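Side-chain contact in nickel-dependent hydrogenase large subunit (Allochromatium vinosum, PDB 3MYR), which carries the nickel-iron active site of a heterodimeric membrane-bound hydrogenase that oxidises molecular hydrogen and passes the electrons to an acceptor: residues L352-R357 and Y373-A378. Numbering follows the deposited sequence.
Sequences LEYDRR and YSWLKA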
ATOM      1  N   LEU B 352      22.203   2.301   8.627  1.00 26.38           N
ATOM      2  CA  LEU B 352      21.447   1.378   9.514  1.00 27.33           C
ATOM      3  C   LEU B 352      22.319   0.974  10.702  1.00 29.19           C
ATOM      4  O   LEU B 352      23.427   0.532  10.497  1.00 29.87           O
ATOM      5  CB  LEU B 352      21.031   0.097   8.766  1.00 26.41           C
ATOM      6  CG  LEU B 352      20.332   0.239   7.400  1.00 26.87           C
ATOM      7  CD1 LEU B 352      19.727  -1.119   6.940  1.00 24.01           C
ATOM      8  CD2 LEU B 352      19.212   1.224   7.536  1.00 23.86           C
ATOM      9  N   GLU B 353      21.817   1.094  11.927  1.00 27.42           N
ATOM     10  CA  GLU B 353      22.626   0.721  13.088  1.00 30.26           C
ATOM     11  C   GLU B 353      21.749   0.134  14.205  1.00 29.67           C
ATOM     12  O   GLU B 353      21.213   0.841  15.028  1.00 31.07           O
ATOM     13  CB  GLU B 353      23.457   1.901  13.598  1.00 29.80           C
ATOM     14  CG  GLU B 353      24.468   1.482  14.709  1.00 33.05           C
ATOM     15  CD  GLU B 353      25.307   0.222  14.375  1.00 37.99           C
ATOM     16  OE1 GLU B 353      26.032   0.316  13.380  1.00 43.14           O
ATOM     17  OE2 GLU B 353      25.295  -0.844  15.094  1.00 33.28           O
ATOM     18  N   TYR B 354      21.533  -1.159  14.149  1.00 28.69           N
ATOM     19  CA  TYR B 354      20.716  -1.835  15.128  1.00 28.68           C
ATOM     20  C   TYR B 354      21.456  -1.988  16.460  1.00 28.93           C
ATOM     21  O   TYR B 354      20.968  -1.544  17.482  1.00 28.72           O
ATOM     22  CB  TYR B 354      20.270  -3.199  14.545  1.00 26.89           C
ATOM     23  CG  TYR B 354      19.180  -3.914  15.337  1.00 26.81           C
ATOM     24  CD1 TYR B 354      19.479  -5.038  16.128  1.00 21.81           C
ATOM     25  CD2 TYR B 354      17.848  -3.457  15.291  1.00 26.35           C
ATOM     26  CE1 TYR B 354      18.479  -5.709  16.814  1.00 20.82           C
ATOM     27  CE2 TYR B 354      16.847  -4.094  16.010  1.00 26.40           C
ATOM     28  CZ  TYR B 354      17.179  -5.222  16.760  1.00 24.07           C
ATOM     29  OH  TYR B 354      16.165  -5.834  17.434  1.00 25.64           O
ATOM     30  N   ASP B 355      22.636  -2.606  16.430  1.00 29.17           N
ATOM     31  CA  ASP B 355      23.336  -3.006  17.648  1.00 32.19           C
ATOM     32  C   ASP B 355      23.723  -1.799  18.479  1.00 31.53           C
ATOM     33  O   ASP B 355      23.431  -1.751  19.679  1.00 32.16           O
ATOM     34  CB  ASP B 355      24.609  -3.815  17.298  1.00 32.53           C
ATOM     35  CG  ASP B 355      24.274  -5.196  16.711  1.00 35.37           C
ATOM     36  OD1 ASP B 355      23.085  -5.615  16.683  1.00 35.03           O
ATOM     37  OD2 ASP B 355      25.205  -5.918  16.347  1.00 38.21           O
ATOM     38  N   ARG B 356      24.386  -0.839  17.855  1.00 30.17           N
ATOM     39  CA  ARG B 356      24.945   0.279  18.618  1.00 33.86           C
ATOM     40  C   ARG B 356      23.889   1.252  19.075  1.00 32.92           C
ATOM     41  O   ARG B 356      24.163   2.089  19.930  1.00 34.01           O
ATOM     42  CB  ARG B 356      26.077   0.972  17.872  1.00 34.60           C
ATOM     43  CG  ARG B 356      27.380   0.126  17.973  1.00 43.44           C
ATOM     44  CD  ARG B 356      28.498   0.541  16.994  1.00 56.35           C
ATOM     45  NE  ARG B 356      29.009   1.885  17.271  1.00 67.90           N
ATOM     46  CZ  ARG B 356      28.819   2.939  16.472  1.00 73.82           C
ATOM     47  NH1 ARG B 356      28.135   2.811  15.326  1.00 71.34           N
ATOM     48  NH2 ARG B 356      29.317   4.130  16.819  1.00 75.16           N
ATOM     49  N   ARG B 357      22.672   1.116  18.553  1.00 29.76           N
ATOM     50  CA  ARG B 357      21.590   1.980  18.996  1.00 28.35           C
ATOM     51  C   ARG B 357      20.655   1.234  19.923  1.00 27.91           C
ATOM     52  O   ARG B 357      19.529   1.662  20.139  1.00 28.19           O
ATOM     53  CB  ARG B 357      20.840   2.595  17.798  1.00 27.01           C
ATOM     54  CG  ARG B 357      21.711   3.605  16.966  1.00 26.70           C
ATOM     55  CD  ARG B 357      22.370   4.677  17.860  1.00 26.53           C
ATOM     56  NE  ARG B 357      21.354   5.340  18.686  1.00 26.21           N
ATOM     57  CZ  ARG B 357      20.484   6.250  18.240  1.00 29.40           C
ATOM     58  NH1 ARG B 357      20.483   6.637  16.961  1.00 21.86           N
ATOM     59  NH2 ARG B 357      19.619   6.781  19.087  1.00 28.04           N
ATOM     60  N   TYR B 373      14.472   2.263  19.287  1.00 25.84           N
ATOM     61  CA  TYR B 373      13.500   1.188  19.459  1.00 24.37           C
ATOM     62  C   TYR B 373      12.621   0.965  18.207  1.00 25.01           C
ATOM     63  O   TYR B 373      11.544   0.295  18.271  1.00 25.16           O
ATOM     64  CB  TYR B 373      12.671   1.384  20.777  1.00 25.17           C
ATOM     65  CG  TYR B 373      11.727   2.619  20.838  1.00 23.04           C
ATOM     66  CD1 TYR B 373      12.073   3.762  21.566  1.00 22.19           C
ATOM     67  CD2 TYR B 373      10.479   2.602  20.179  1.00 20.87           C
ATOM     68  CE1 TYR B 373      11.185   4.864  21.658  1.00 19.91           C
ATOM     69  CE2 TYR B 373       9.589   3.668  20.245  1.00 20.55           C
ATOM     70  CZ  TYR B 373       9.973   4.804  20.990  1.00 24.82           C
ATOM     71  OH  TYR B 373       9.138   5.858  21.025  1.00 21.49           O
ATOM     72  N   SER B 374      13.076   1.504  17.060  1.00 24.31           N
ATOM     73  CA  SER B 374      12.325   1.442  15.847  1.00 21.70           C
ATOM     74  C   SER B 374      13.190   1.644  14.604  1.00 22.53           C
ATOM     75  O   SER B 374      14.182   2.367  14.640  1.00 23.77           O
ATOM     76  CB  SER B 374      11.193   2.529  15.846  1.00 22.50           C
ATOM     77  OG  SER B 374      10.362   2.410  14.626  1.00 22.04           O
ATOM     78  N   TRP B 375      12.749   1.059  13.475  1.00 21.18           N
ATOM     79  CA  TRP B 375      13.354   1.315  12.194  1.00 19.87           C
ATOM     80  C   TRP B 375      12.765   2.565  11.577  1.00 19.03           C
ATOM     81  O   TRP B 375      13.287   3.001  10.564  1.00 20.13           O
ATOM     82  CB  TRP B 375      13.275   0.141  11.199  1.00 18.75           C
ATOM     83  CG  TRP B 375      14.246  -0.972  11.517  1.00 17.96           C
ATOM     84  CD1 TRP B 375      13.936  -2.238  11.929  1.00 18.22           C
ATOM     85  CD2 TRP B 375      15.655  -0.925  11.381  1.00 20.50           C
ATOM     86  NE1 TRP B 375      15.081  -2.982  12.113  1.00 22.48           N
ATOM     87  CE2 TRP B 375      16.161  -2.177  11.823  1.00 23.92           C
ATOM     88  CE3 TRP B 375      16.568   0.103  11.042  1.00 19.55           C
ATOM     89  CZ2 TRP B 375      17.538  -2.481  11.813  1.00 21.41           C
ATOM     90  CZ3 TRP B 375      17.946  -0.217  11.008  1.00 20.73           C
ATOM     91  CH2 TRP B 375      18.413  -1.478  11.427  1.00 20.13           C
ATOM     92  N   LEU B 376      11.764   3.178  12.214  1.00 18.83           N
ATOM     93  CA  LEU B 376      11.258   4.486  11.719  1.00 20.51           C
ATOM     94  C   LEU B 376      12.096   5.627  12.234  1.00 21.34           C
ATOM     95  O   LEU B 376      12.377   5.679  13.440  1.00 21.71           O
ATOM     96  CB  LEU B 376       9.765   4.766  12.088  1.00 19.41           C
ATOM     97  CG  LEU B 376       8.724   3.881  11.332  1.00 20.91           C
ATOM     98  CD1 LEU B 376       8.763   2.397  11.869  1.00 14.68           C
ATOM     99  CD2 LEU B 376       7.351   4.509  11.664  1.00 17.64           C
ATOM    100  N   LYS B 377      12.519   6.531  11.334  1.00 22.55           N
ATOM    101  CA  LYS B 377      12.970   7.872  11.760  1.00 22.03           C
ATOM    102  C   LYS B 377      11.798   8.648  12.416  1.00 22.68           C
ATOM    103  O   LYS B 377      10.625   8.267  12.250  1.00 21.40           O
ATOM    104  CB  LYS B 377      13.524   8.650  10.575  1.00 22.35           C
ATOM    105  CG  LYS B 377      14.801   8.035   9.981  1.00 21.91           C
ATOM    106  CD  LYS B 377      15.256   8.847   8.790  1.00 21.45           C
ATOM    107  CE  LYS B 377      16.508   8.197   8.184  1.00 20.99           C
ATOM    108  NZ  LYS B 377      16.918   8.883   6.881  1.00 22.53           N
ATOM    109  N   ALA B 378      12.127   9.723  13.161  1.00 22.63           N
ATOM    110  CA  ALA B 378      11.124  10.579  13.799  1.00 22.69           C
ATOM    111  C   ALA B 378      11.007  11.969  13.151  1.00 22.38           C
ATOM    112  O   ALA B 378      11.806  12.848  13.466  1.00 24.36           O
ATOM    113  CB  ALA B 378      11.405  10.696  15.305  1.00 22.76           C
TER
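W375 reaches across to L352 and Y354 with the benzo half of its indole, joining two parts of the long loop that runs between strands 324-327 and 378-381 of this [NiFe] hydrogenase large subunit. The contact is a small apolar cluster. With CG of W375 anti to its own carbonyl carbon (chi1 -75°), the indole extends from the 373-378 backbone to the other segment, although the nearest CA atoms, those of L352 and W375, remain 8.5 Å apart. L352 lies against the CZ3-CH2 side of the six-membered ring: its CB is 3.8 Å from CZ3 of W375, and its CD2 is 4.0 Å from the same carbon. Y354 comes in beside CZ2, its side chain crossing that of W375 at about a right angle. The two aromatic planes are nearly parallel, at 19°, yet the centroids of the Y354 ring and the six-membered ring of W375 are 5.8 Å apart; with so little ring overlap, Y354 meets the benzo ring through CB and the CD2 side of its own ring.

The polar ends of both aromatic side chains bond elsewhere. The hydroxyl of Y354 is hydrogen-bonded to the carbonyl of V360, and NE1 of W375 to the carbonyl of G84 of the small subunit, whose F85 also packs on L352 and W375. The cluster thus belongs to the heterodimer interface. The closest approach between the segments is CD2 of Y354 to CZ2 of W375, at 3.6 Å.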